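Local structure of putative metallopeptidase (Shewanella baltica OS155, 3IEH) at residues 245-250 with 254-259; 18-21 with 26-29. The protein is a putative zinc metallopeptidase of the M14 family, probably a carboxypeptidase-like hydrolase. All coordinates share one frame; numbering follows the deposited sequence.

Contact 1. Residues 245-250 with 254-259; sequences TETPAL and DQRVLA
The flat guanidinium of Arg256 rests one face on the backbone of Ala249, whose CA lies 3.5 Å above the plane and over its centre. The methyl CB of Ala249 meets Arg256 NH2 at 3.7 Å. Also over a face is Ala249 O, 3.3 Å from Arg256 NH1 but at a poor angle for a hydrogen bond; NH1 bonds instead to Gln251 O. NE makes a salt bridge with Glu171, next in sequence to the zinc ligand His170, and Trp13 adds a cation-pi contact. Bends at chi2 and chi3 (50°) fold the aliphatic chain over the loop and set Arg256 CD 3.2 Å from Pro248 O. The setting is the α/β fold of M14 peptidases: central strand 242-248, which carries the predicted catalytic Glu246, turns back into helix 253-271, and the short axes run antiparallel at 159°, 8.8 Å apart. With an alanine at position 256, Glu171 is likely to lose its charged mate, and the place now filled against Ala249 would be left open. Thr247 divides its two branches. Its chi1 of 51° sets OG1 between the backbone N and the carbonyl carbon, leaving CG2 anti to the carbonyl carbon, where Thr247 CG2 reaches the methyl CB of Ala259 at 3.8 Å, while OG1 hydrogen-bonds both Glu171 OE2 and Asn260 ND2.

Contact 2. Residues 18-21 with 26-29; sequences FNCE and DNFY
A two-stranded antiparallel hairpin, 14-15 with 20-21, is joined here to the first turn of helix 25-39 by a pair of side chains, Cys20 and Asn27. The hairpin carries a G1 beta bulge, in which Asn19 and Cys20 both face Ser15, and Asn19 takes the left-handed backbone conformation (phi 54°) that such a bulge accommodates. Cys20, the second residue of the bulge, directs its CB toward the helix, and Asn27 answers in kind from the other side. Their CA atoms stand 8.0 Å apart, a gap that the two side chains span between them. The carboxamide of Asn27 swings out with CG anti to the backbone N (chi1 -174°), which carries ND2 to within 3.3 Å of Cys20 SG. The hairpin-side thiol thus accepts a weak hydrogen bond, bent to 141° at the hydrogen. Cys20 CB is the next nearest atom, 3.8 Å from Asn27 ND2. Beside this pair, Phe18 and Cys20 both touch Trp84 of helix 81-91, and from the helix side the ring of Phe28 meets the same Trp84 edge-to-face. The backbone N of Asn27 is bonded to Asp24 OD1 in the residues that lead into the helix. Sulfur is a diffuse, poor acceptor, and with a bent bond and just 79 Å² buried between the two segments, this link probably steers the orientation of the amide more than it binds the hairpin to the helix.

In the fold
Contact 2 comes first along the chain and is complete long before contact 1 begins, yet their centres lie about 17 Å apart. They touch directly: Val257 CG1, on helix 253-271, packs 3.9 Å from Phe18 CE2. Helix 81-91, which follows zinc ligands His76 and Glu79, receives side chains from both. The N-terminal hairpin ties in further through Asp254, bonded to Ser15 OG and Asp16 N, and the residue just before the hairpin, Trp13, meets Arg256. Contact 1 is buried near the zinc site, where a strand of the central sheet meets helix 253-271, whereas contact 2 lies nearer the surface, away from the annotated sites. The N-terminal segment therefore packs back onto the C-terminal helix, bringing sequence-distant parts of the chain together.

Contact 1. Residues 245-250 with 254-259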
loop_
_atom_site.group_PDB
_atom_site.type_symbol
_atom_site.label_atom_id
_atom_site.label_comp_id
_atom_site.label_asym_id
_atom_site.label_seq_id
_atom_site.Cartn_x
_atom_site.Cartn_y
_atom_site.Cartn_z
ATOM N N THR A 245 1.185 -5.313 -4.198
ATOM C CA THR A 245 0.216 -5.813 -5.154
ATOM C C THR A 245 -0.067 -4.731 -6.185
ATOM O O THR A 245 -0.045 -3.540 -5.874
ATOM C CB THR A 245 -1.111 -6.206 -4.470
ATOM O OG1 THR A 245 -1.624 -5.071 -3.787
ATOM C CG2 THR A 245 -0.902 -7.367 -3.452
ATOM N N GLU A 246 -0.309 -5.162 -7.419
ATOM C CA GLU A 246 -0.621 -4.245 -8.512
ATOM C C GLU A 246 -1.916 -4.720 -9.188
ATOM O O GLU A 246 -1.907 -5.686 -9.930
ATOM C CB GLU A 246 0.536 -4.230 -9.522
ATOM C CG GLU A 246 1.838 -3.689 -8.950
ATOM C CD GLU A 246 1.933 -2.165 -8.966
ATOM O OE1 GLU A 246 1.077 -1.446 -9.551
ATOM O OE2 GLU A 246 2.910 -1.684 -8.387
ATOM N N THR A 247 -3.031 -4.075 -8.871
ATOM C CA THR A 247 -4.269 -4.313 -9.585
ATOM C C THR A 247 -4.278 -3.482 -10.881
ATOM O O THR A 247 -3.713 -2.380 -10.959
ATOM C CB THR A 247 -5.525 -4.006 -8.721
ATOM O OG1 THR A 247 -5.426 -2.699 -8.129
ATOM C CG2 THR A 247 -5.706 -5.061 -7.641
ATOM N N PRO A 248 -4.908 -4.002 -11.916
ATOM C CA PRO A 248 -4.875 -3.308 -13.204
ATOM C C PRO A 248 -5.888 -2.181 -13.312
ATOM O O PRO A 248 -7.103 -2.440 -13.321
ATOM C CB PRO A 248 -5.203 -4.427 -14.201
ATOM C CG PRO A 248 -6.031 -5.411 -13.399
ATOM C CD PRO A 248 -5.546 -5.325 -11.989
ATOM N N ALA A 249 -5.400 -0.954 -13.496
ATOM C CA ALA A 249 -6.270 0.223 -13.458
ATOM C C ALA A 249 -7.025 0.470 -14.769
ATOM O O ALA A 249 -7.747 1.468 -14.889
ATOM C CB ALA A 249 -5.481 1.474 -13.025
ATOM N N LEU A 250 -6.842 -0.425 -15.745
ATOM C CA LEU A 250 -7.648 -0.436 -16.999
ATOM C C LEU A 250 -8.937 -1.250 -16.814
ATOM O O LEU A 250 -9.780 -1.271 -17.685
ATOM C CB LEU A 250 -6.853 -0.991 -18.206
ATOM C CG LEU A 250 -5.646 -0.183 -18.708
ATOM C CD1 LEU A 250 -4.898 -0.932 -19.861
ATOM C CD2 LEU A 250 -6.083 1.247 -19.139
ATOM N N ASP A 254 -14.623 -0.573 -9.181
ATOM C CA ASP A 254 -15.115 -1.320 -8.008
ATOM C C ASP A 254 -14.550 -2.741 -7.888
ATOM O O ASP A 254 -14.357 -3.249 -6.776
ATOM C CB ASP A 254 -16.639 -1.298 -7.923
ATOM C CG ASP A 254 -17.183 0.108 -7.618
ATOM O OD1 ASP A 254 -16.617 0.855 -6.782
ATOM O OD2 ASP A 254 -18.199 0.470 -8.212
ATOM N N GLN A 255 -14.245 -3.364 -9.016
ATOM C CA GLN A 255 -13.565 -4.654 -9.002
ATOM C C GLN A 255 -12.181 -4.509 -8.384
ATOM O O GLN A 255 -11.716 -5.402 -7.649
ATOM C CB GLN A 255 -13.432 -5.216 -10.414
ATOM C CG GLN A 255 -14.662 -5.936 -10.870
ATOM C CD GLN A 255 -14.821 -7.283 -10.167
ATOM O OE1 GLN A 255 -13.946 -8.161 -10.270
ATOM N NE2 GLN A 255 -15.938 -7.457 -9.472
ATOM N N ARG A 256 -11.531 -3.378 -8.677
ATOM C CA ARG A 256 -10.201 -3.107 -8.125
ATOM C C ARG A 256 -10.295 -2.860 -6.619
ATOM O O ARG A 256 -9.499 -3.382 -5.857
ATOM C CB ARG A 256 -9.526 -1.950 -8.884
ATOM C CG ARG A 256 -9.131 -2.349 -10.315
ATOM C CD ARG A 256 -9.317 -1.209 -11.312
ATOM N NE ARG A 256 -8.700 0.012 -10.828
ATOM C CZ ARG A 256 -8.955 1.229 -11.305
ATOM N NH1 ARG A 256 -9.801 1.415 -12.306
ATOM N NH2 ARG A 256 -8.349 2.275 -10.778
ATOM N N VAL A 257 -11.302 -2.091 -6.201
ATOM C CA VAL A 257 -11.553 -1.848 -4.787
ATOM C C VAL A 257 -11.706 -3.190 -4.065
ATOM O O VAL A 257 -11.072 -3.423 -3.030
ATOM C CB VAL A 257 -12.840 -1.027 -4.559
ATOM C CG1 VAL A 257 -13.156 -0.946 -3.066
ATOM C CG2 VAL A 257 -12.730 0.346 -5.173
ATOM N N LEU A 258 -12.549 -4.067 -4.609
ATOM C CA LEU A 258 -12.800 -5.396 -4.006
ATOM C C LEU A 258 -11.576 -6.282 -4.036
ATOM O O LEU A 258 -11.319 -7.022 -3.074
ATOM C CB LEU A 258 -13.963 -6.114 -4.699
ATOM C CG LEU A 258 -15.332 -5.437 -4.509
ATOM C CD1 LEU A 258 -16.388 -6.192 -5.278
ATOM C CD2 LEU A 258 -15.744 -5.307 -3.049
ATOM N N ALA A 259 -10.814 -6.206 -5.122
ATOM C CA ALA A 259 -9.543 -6.978 -5.239
ATOM C C ALA A 259 -8.521 -6.534 -4.197
ATOM O O ALA A 259 -7.822 -7.356 -3.608
ATOM C CB ALA A 259 -8.938 -6.839 -6.662
#

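Contact 2. Residues 18-21 with 26-29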
loop_
_atom_site.group_PDB
_atom_site.type_symbol
_atom_site.label_atom_id
_atom_site.label_comp_id
_atom_site.label_asym_id
_atom_site.label_seq_id
_atom_site.Cartn_x
_atom_site.Cartn_y
_atom_site.Cartn_z
ATOM N N PHE A 18 -18.994 3.219 -3.249
ATOM C CA PHE A 18 -18.965 4.397 -2.359
ATOM C C PHE A 18 -19.829 5.540 -2.882
ATOM O O PHE A 18 -19.976 6.573 -2.231
ATOM C CB PHE A 18 -17.514 4.866 -2.149
ATOM C CG PHE A 18 -16.666 3.859 -1.410
ATOM C CD1 PHE A 18 -16.733 3.763 -0.033
ATOM C CD2 PHE A 18 -15.838 2.984 -2.103
ATOM C CE1 PHE A 18 -15.997 2.823 0.630
ATOM C CE2 PHE A 18 -15.090 2.040 -1.439
ATOM C CZ PHE A 18 -15.159 1.960 -0.069
ATOM N N ASN A 19 -20.394 5.348 -4.072
ATOM C CA ASN A 19 -21.271 6.337 -4.694
ATOM C C ASN A 19 -20.611 7.703 -4.792
ATOM O O ASN A 19 -21.204 8.719 -4.463
ATOM C CB ASN A 19 -22.603 6.428 -3.939
ATOM C CG ASN A 19 -23.653 7.221 -4.709
ATOM O OD1 ASN A 19 -23.667 7.231 -5.942
ATOM N ND2 ASN A 19 -24.524 7.900 -3.982
ATOM N N CYS A 20 -19.366 7.726 -5.250
ATOM C CA CYS A 20 -18.651 8.984 -5.397
ATOM C C CYS A 20 -17.541 8.855 -6.433
ATOM O O CYS A 20 -17.381 7.780 -7.040
ATOM C CB CYS A 20 -18.104 9.419 -4.040
ATOM S SG CYS A 20 -16.784 8.403 -3.433
ATOM N N GLU A 21 -16.818 9.955 -6.666
ATOM C CA GLU A 21 -15.638 9.961 -7.553
ATOM C C GLU A 21 -14.420 9.452 -6.773
ATOM O O GLU A 21 -14.285 9.688 -5.567
ATOM C CB GLU A 21 -15.331 11.377 -8.076
ATOM C CG GLU A 21 -16.456 12.056 -8.853
ATOM C CD GLU A 21 -16.793 11.363 -10.163
ATOM O OE1 GLU A 21 -15.881 10.851 -10.866
ATOM O OE2 GLU A 21 -17.993 11.349 -10.506
ATOM N N ASP A 26 -12.318 14.423 0.256
ATOM C CA ASP A 26 -13.103 14.885 1.404
ATOM C C ASP A 26 -13.971 13.748 1.920
ATOM O O ASP A 26 -14.001 13.452 3.120
ATOM C CB ASP A 26 -13.984 16.106 1.062
ATOM C CG ASP A 26 -13.170 17.383 0.834
ATOM O OD1 ASP A 26 -12.123 17.550 1.503
ATOM O OD2 ASP A 26 -13.581 18.231 -0.003
ATOM N N ASN A 27 -14.682 13.111 1.001
ATOM C CA ASN A 27 -15.488 11.955 1.350
ATOM C C ASN A 27 -14.605 10.801 1.851
ATOM O O ASN A 27 -14.948 10.123 2.824
ATOM C CB ASN A 27 -16.357 11.541 0.159
ATOM C CG ASN A 27 -17.325 10.438 0.515
ATOM O OD1 ASN A 27 -17.976 10.500 1.564
ATOM N ND2 ASN A 27 -17.408 9.402 -0.339
ATOM N N PHE A 28 -13.444 10.616 1.219
ATOM C CA PHE A 28 -12.499 9.579 1.638
ATOM C C PHE A 28 -12.165 9.709 3.119
ATOM O O PHE A 28 -12.301 8.752 3.888
ATOM C CB PHE A 28 -11.194 9.597 0.795
ATOM C CG PHE A 28 -10.159 8.624 1.281
ATOM C CD1 PHE A 28 -10.224 7.300 0.927
ATOM C CD2 PHE A 28 -9.174 9.026 2.139
ATOM C CE1 PHE A 28 -9.309 6.404 1.401
ATOM C CE2 PHE A 28 -8.273 8.133 2.626
ATOM C CZ PHE A 28 -8.346 6.817 2.270
ATOM N N TYR A 29 -11.758 10.897 3.521
ATOM C CA TYR A 29 -11.390 11.146 4.916
ATOM C C TYR A 29 -12.538 11.064 5.925
ATOM O O TYR A 29 -12.321 10.664 7.066
ATOM C CB TYR A 29 -10.730 12.510 5.057
ATOM C CG TYR A 29 -9.311 12.570 4.549
ATOM C CD1 TYR A 29 -8.365 11.638 4.943
ATOM C CD2 TYR A 29 -8.907 13.588 3.707
ATOM C CE1 TYR A 29 -7.041 11.726 4.495
ATOM C CE2 TYR A 29 -7.611 13.683 3.269
ATOM C CZ TYR A 29 -6.678 12.750 3.655
ATOM O OH TYR A 29 -5.383 12.865 3.181
#